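Local coordinates for single-stranded DNA-binding protein (PDB 2FXQ) that binds single-stranded DNA and probably recruits partner proteins to their sites of action in DNA replication, recombination and repair, at residues A[136-141]-A[171-176]; A[151-156]-A[184-189]. All coordinates share one frame; numbering follows the deposited sequence.

Contact 1: residues A[136-141]-A[171-176]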
loop_
_atom_site.group_PDB
_atom_site.type_symbol
_atom_site.label_atom_id
_atom_site.label_comp_id
_atom_site.label_asym_id
_atom_site.label_seq_id
_atom_site.Cartn_x
_atom_site.Cartn_y
_atom_site.Cartn_z
ATOM N N ASN A 136 -0.779 18.377 7.193
ATOM C CA ASN A 136 -1.752 19.502 7.400
ATOM C C ASN A 136 -1.641 20.414 6.238
ATOM O O ASN A 136 -0.528 20.639 5.735
ATOM C CB ASN A 136 -1.444 20.280 8.666
ATOM C CG ASN A 136 -1.706 19.416 9.928
ATOM O OD1 ASN A 136 -0.840 18.656 10.363
ATOM N ND2 ASN A 136 -2.915 19.493 10.445
ATOM N N LEU A 137 -2.781 20.913 5.764
ATOM C CA LEU A 137 -2.748 21.818 4.592
ATOM C C LEU A 137 -1.955 23.112 4.898
ATOM O O LEU A 137 -2.108 23.710 5.958
ATOM C CB LEU A 137 -4.175 22.140 4.142
ATOM C CG LEU A 137 -5.007 21.049 3.450
ATOM C CD1 LEU A 137 -6.212 21.796 2.914
ATOM C CD2 LEU A 137 -4.234 20.430 2.279
ATOM N N THR A 138 -1.106 23.558 3.964
ATOM C CA THR A 138 -0.334 24.799 4.167
ATOM C C THR A 138 -1.069 26.033 3.676
ATOM O O THR A 138 -0.646 27.131 3.958
ATOM C CB THR A 138 1.043 24.719 3.478
ATOM O OG1 THR A 138 0.853 24.389 2.104
ATOM C CG2 THR A 138 1.839 23.534 3.995
ATOM N N ARG A 139 -2.171 25.867 2.945
ATOM C CA ARG A 139 -2.947 26.992 2.436
ATOM C C ARG A 139 -4.306 26.487 2.091
ATOM O O ARG A 139 -4.495 25.284 1.991
ATOM C CB ARG A 139 -2.298 27.605 1.190
ATOM C CG ARG A 139 -2.110 26.612 0.095
ATOM C CD ARG A 139 -1.148 27.104 -0.966
ATOM N NE ARG A 139 -1.152 26.066 -1.984
ATOM C CZ ARG A 139 -0.157 25.234 -2.228
ATOM N NH1 ARG A 139 1.007 25.338 -1.580
ATOM N NH2 ARG A 139 -0.311 24.323 -3.162
ATOM N N ASP A 140 -5.252 27.381 1.915
ATOM C CA ASP A 140 -6.572 26.963 1.422
ATOM C C ASP A 140 -6.469 26.264 0.055
ATOM O O ASP A 140 -5.651 26.624 -0.778
ATOM C CB ASP A 140 -7.512 28.156 1.292
ATOM C CG ASP A 140 -7.950 28.668 2.633
ATOM O OD1 ASP A 140 -8.669 29.688 2.684
ATOM O OD2 ASP A 140 -7.610 28.091 3.696
ATOM N N PRO A 141 -7.288 25.263 -0.175
ATOM C CA PRO A 141 -7.290 24.597 -1.498
ATOM C C PRO A 141 -7.869 25.601 -2.486
ATOM O O PRO A 141 -8.735 26.379 -2.140
ATOM C CB PRO A 141 -8.253 23.440 -1.296
ATOM C CG PRO A 141 -9.178 23.941 -0.258
ATOM C CD PRO A 141 -8.286 24.703 0.746
ATOM N N THR A 171 9.844 19.716 9.009
ATOM C CA THR A 171 8.651 19.684 8.202
ATOM C C THR A 171 9.001 19.592 6.724
ATOM O O THR A 171 9.792 20.383 6.228
ATOM C CB THR A 171 7.812 20.915 8.481
ATOM O OG1 THR A 171 7.610 21.047 9.898
ATOM C CG2 THR A 171 6.383 20.739 7.919
ATOM N N HIS A 172 8.404 18.620 6.031
ATOM C CA HIS A 172 8.477 18.505 4.573
ATOM C C HIS A 172 7.218 19.103 3.938
ATOM O O HIS A 172 6.126 18.921 4.474
ATOM C CB HIS A 172 8.489 17.040 4.167
ATOM C CG HIS A 172 9.846 16.419 4.125
ATOM N ND1 HIS A 172 10.798 16.633 5.100
ATOM C CD2 HIS A 172 10.393 15.550 3.242
ATOM C CE1 HIS A 172 11.886 15.946 4.803
ATOM N NE2 HIS A 172 11.664 15.276 3.684
ATOM N N PHE A 173 7.371 19.746 2.782
ATOM C CA PHE A 173 6.247 20.304 2.049
ATOM C C PHE A 173 5.992 19.586 0.700
ATOM O O PHE A 173 6.866 19.519 -0.171
ATOM C CB PHE A 173 6.403 21.825 1.940
ATOM C CG PHE A 173 6.641 22.488 3.272
ATOM C CD1 PHE A 173 7.942 22.567 3.812
ATOM C CD2 PHE A 173 5.580 22.973 4.037
ATOM C CE1 PHE A 173 8.185 23.157 5.085
ATOM C CE2 PHE A 173 5.814 23.580 5.306
ATOM C CZ PHE A 173 7.128 23.661 5.829
ATOM N N LEU A 174 4.788 19.012 0.540
ATOM C CA LEU A 174 4.501 18.143 -0.600
ATOM C C LEU A 174 3.185 18.598 -1.292
ATOM O O LEU A 174 2.260 19.026 -0.628
ATOM C CB LEU A 174 4.373 16.686 -0.114
ATOM C CG LEU A 174 5.679 16.073 0.399
ATOM C CD1 LEU A 174 5.399 14.705 1.018
ATOM C CD2 LEU A 174 6.809 16.007 -0.669
ATOM N N GLU A 175 3.128 18.563 -2.613
ATOM C CA GLU A 175 1.943 19.063 -3.345
ATOM C C GLU A 175 1.121 17.806 -3.720
ATOM O O GLU A 175 1.695 16.759 -4.070
ATOM C CB GLU A 175 2.349 19.848 -4.598
ATOM C CG GLU A 175 3.089 21.150 -4.329
ATOM C CD GLU A 175 2.280 22.142 -3.504
ATOM O OE1 GLU A 175 2.883 22.968 -2.739
ATOM O OE2 GLU A 175 1.035 22.101 -3.627
ATOM N N VAL A 176 -0.203 17.894 -3.600
ATOM C CA VAL A 176 -1.070 16.751 -3.975
ATOM C C VAL A 176 -2.132 17.290 -4.925
ATOM O O VAL A 176 -2.637 18.402 -4.731
ATOM C CB VAL A 176 -1.728 16.180 -2.697
ATOM C CG1 VAL A 176 -2.781 15.072 -3.003
ATOM C CG2 VAL A 176 -0.643 15.559 -1.798
#
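Thr138 and Phe173 mark the nearest approach of the two backbones, at 8.2 Å between their CA atoms, a spacing that leaves room for strand 151-160 between the end of strand 129-137 and strand 171-179; Thr138 and His172 both pair with that middle strand through their backbones. Contact across it is therefore made by side chains alone. Arg139 reaches over with an extended chain and presents the end of its guanidinium to Glu175, one nitrogen to each carboxylate oxygen. In this salt bridge Arg139 NH2 lies 2.6 Å from Glu175 OE2, with the bond bent to 152° at the hydrogen; Arg139 NH1 reaches Glu175 OE1 at 3.2 Å and is straighter. OE1 receives its donor on the syn lone pair, whereas OE2 is met on the syn side but from 23° out of the carboxylate plane. With the two planar groups only 17° apart, the paired bonds fix the rotation of both. A bend at chi2 turns the carboxylate of Glu175 toward the arginine. A leucine in place of Arg139 would probably leave the Glu175 carboxylate without its charged mate and freer to turn. Farther along, Thr138 CG2 meets the edge of the Phe173 ring, in its plane, 3.8 Å from CD2. The salt bridge thus spans the middle of three antiparallel strands lying side by side on the surface of the OB-fold barrel of the second SSB domain.

Contact 2: residues A[151-156]-A[184-189]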
loop_
_atom_site.group_PDB
_atom_site.type_symbol
_atom_site.label_atom_id
_atom_site.label_comp_id
_atom_site.label_asym_id
_atom_site.label_seq_id
_atom_site.Cartn_x
_atom_site.Cartn_y
_atom_site.Cartn_z
ATOM N N ALA A 151 -13.407 19.105 -12.317
ATOM C CA ALA A 151 -12.902 19.713 -11.094
ATOM C C ALA A 151 -11.506 19.213 -10.779
ATOM O O ALA A 151 -11.195 18.014 -10.908
ATOM C CB ALA A 151 -13.823 19.435 -9.883
ATOM N N VAL A 152 -10.658 20.134 -10.342
ATOM C CA VAL A 152 -9.287 19.756 -9.995
ATOM C C VAL A 152 -8.825 20.710 -8.908
ATOM O O VAL A 152 -9.104 21.916 -8.948
ATOM C CB VAL A 152 -8.373 19.772 -11.258
ATOM C CG1 VAL A 152 -8.376 21.115 -11.952
ATOM C CG2 VAL A 152 -6.891 19.326 -10.936
ATOM N N VAL A 153 -8.054 20.193 -7.975
ATOM C CA VAL A 153 -7.524 21.015 -6.908
ATOM C C VAL A 153 -6.053 20.668 -6.626
ATOM O O VAL A 153 -5.664 19.503 -6.706
ATOM C CB VAL A 153 -8.381 20.845 -5.614
ATOM C CG1 VAL A 153 -8.176 19.482 -4.963
ATOM C CG2 VAL A 153 -8.062 21.984 -4.646
ATOM N N ARG A 154 -5.267 21.650 -6.242
ATOM C CA ARG A 154 -3.895 21.397 -5.800
ATOM C C ARG A 154 -3.880 21.637 -4.309
ATOM O O ARG A 154 -4.392 22.658 -3.813
ATOM C CB ARG A 154 -2.948 22.402 -6.497
ATOM C CG ARG A 154 -1.454 22.323 -6.069
ATOM C CD ARG A 154 -0.451 23.334 -6.830
ATOM N NE ARG A 154 -1.156 24.445 -7.493
ATOM C CZ ARG A 154 -1.672 25.522 -6.871
ATOM N NH1 ARG A 154 -1.552 25.680 -5.553
ATOM N NH2 ARG A 154 -2.322 26.449 -7.572
ATOM N N LEU A 155 -3.283 20.742 -3.560
ATOM C CA LEU A 155 -3.325 20.908 -2.117
ATOM C C LEU A 155 -1.858 20.957 -1.700
ATOM O O LEU A 155 -1.066 20.142 -2.195
ATOM C CB LEU A 155 -4.010 19.657 -1.485
ATOM C CG LEU A 155 -5.447 19.380 -1.907
ATOM C CD1 LEU A 155 -6.049 17.975 -1.369
ATOM C CD2 LEU A 155 -6.361 20.513 -1.478
ATOM N N GLY A 156 -1.506 21.868 -0.802
ATOM C CA GLY A 156 -0.142 21.865 -0.225
ATOM C C GLY A 156 -0.169 21.219 1.138
ATOM O O GLY A 156 -0.992 21.588 1.985
ATOM N N GLU A 184 -13.814 18.273 -5.457
ATOM C CA GLU A 184 -14.961 19.039 -4.920
ATOM C C GLU A 184 -15.055 18.892 -3.427
ATOM O O GLU A 184 -15.299 19.856 -2.721
ATOM C CB GLU A 184 -16.261 18.556 -5.523
ATOM C CG GLU A 184 -16.926 19.643 -6.340
ATOM C CD GLU A 184 -17.161 19.136 -7.713
ATOM O OE1 GLU A 184 -17.348 19.954 -8.626
ATOM O OE2 GLU A 184 -17.125 17.895 -7.841
ATOM N N TRP A 185 -14.869 17.680 -2.945
ATOM C CA TRP A 185 -14.827 17.455 -1.492
ATOM C C TRP A 185 -13.651 18.189 -0.835
ATOM O O TRP A 185 -13.818 18.819 0.207
ATOM C CB TRP A 185 -14.708 15.943 -1.231
ATOM C CG TRP A 185 -14.599 15.610 0.200
ATOM C CD1 TRP A 185 -15.645 15.365 1.091
ATOM C CD2 TRP A 185 -13.381 15.474 0.956
ATOM N NE1 TRP A 185 -15.119 15.085 2.334
ATOM C CE2 TRP A 185 -13.747 15.144 2.283
ATOM C CE3 TRP A 185 -12.019 15.585 0.638
ATOM C CZ2 TRP A 185 -12.798 14.952 3.291
ATOM C CZ3 TRP A 185 -11.101 15.444 1.608
ATOM C CH2 TRP A 185 -11.484 15.086 2.947
ATOM N N ALA A 186 -12.452 18.105 -1.432
ATOM C CA ALA A 186 -11.246 18.738 -0.852
ATOM C C ALA A 186 -11.383 20.256 -0.771
ATOM O O ALA A 186 -10.765 20.925 0.081
ATOM C CB ALA A 186 -9.994 18.334 -1.662
ATOM N N SER A 187 -12.230 20.800 -1.641
ATOM C CA SER A 187 -12.458 22.257 -1.615
ATOM C C SER A 187 -13.058 22.762 -0.273
ATOM O O SER A 187 -12.991 23.960 -0.002
ATOM C CB SER A 187 -13.328 22.703 -2.800
ATOM O OG SER A 187 -14.707 22.448 -2.554
ATOM N N GLU A 188 -13.618 21.857 0.552
ATOM C CA GLU A 188 -14.208 22.270 1.850
ATOM C C GLU A 188 -13.137 22.419 2.929
ATOM O O GLU A 188 -13.426 22.901 4.005
ATOM C CB GLU A 188 -15.224 21.233 2.391
ATOM C CG GLU A 188 -16.279 20.707 1.429
ATOM C CD GLU A 188 -16.656 19.230 1.704
ATOM O OE1 GLU A 188 -15.902 18.505 2.430
ATOM O OE2 GLU A 188 -17.719 18.784 1.188
ATOM N N LEU A 189 -11.924 21.931 2.658
ATOM C CA LEU A 189 -10.837 21.988 3.638
ATOM C C LEU A 189 -10.254 23.418 3.672
ATOM O O LEU A 189 -10.536 24.191 2.769
ATOM C CB LEU A 189 -9.756 20.999 3.191
ATOM C CG LEU A 189 -10.092 19.471 3.033
ATOM C CD1 LEU A 189 -9.059 18.751 2.098
ATOM C CD2 LEU A 189 -10.035 18.869 4.382
#
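Apolar packing carries most of this contact, and Ala186 is at its middle: its CB lies 3.9 Å from CG1 of Val153 and 4.0 Å from CD1 of Leu155. Val153 and Leu155, two residues apart on strand 151-160, point to the same side of the sheet, and the methyl of the helix residue touches one branch of each. For Val153 the touching branch is CG1, set between the backbone N and the carbonyl carbon (chi1 72°). Pro141 packs against both strand residues, and Leu224 of strand 213-225 touches Leu155 and Ala186, adding to the apolar cluster. Nearer the start of the strand, the CB of Ala151 packs against the carboxylate of Glu184, 3.8 Å from OE1. That oxygen finds its polar partner in the hydroxyl of Tyr145, to which it is hydrogen-bonded, so the methyl group packs beside an acid that is already engaged.

Within 184-189, Ser187 OG donates to the carbonyl oxygen of Glu184 at 2.7 Å, from 24° out of the carbonyl plane, while the backbone bond from Ser187 N to the same oxygen is weak. Ala186 to Leu189 form a type I turn, Leu189 N being hydrogen-bonded to Ala186 O at 3.0 Å. A helix between the third and fourth barrel strands, packed against the end of the barrel, is characteristic of the OB fold.

Overall arrangement
The segments of contact 1 flank strand 151-160, whose residues 151-156 form one half of contact 2; the two contacts lie in the second SSB domain, with centres about 12 Å apart. Segment 151-156 supplies the backbone that joins them: Leu155 N lies 2.7 Å from Val176 O, and Gly156 O lies 2.8 Å from Thr138 N, both probable hydrogen bonds, so each segment of contact 1 is tied to it. Pro141, at the end of segment 136-141, packs on Val153 and Leu155. The segments alternate along the chain, and strand 171-179 leads into helix 180-186. Contact 1 is superficial and charged, contact 2 buried and largely apolar; neither involves the other subunit of the dimer.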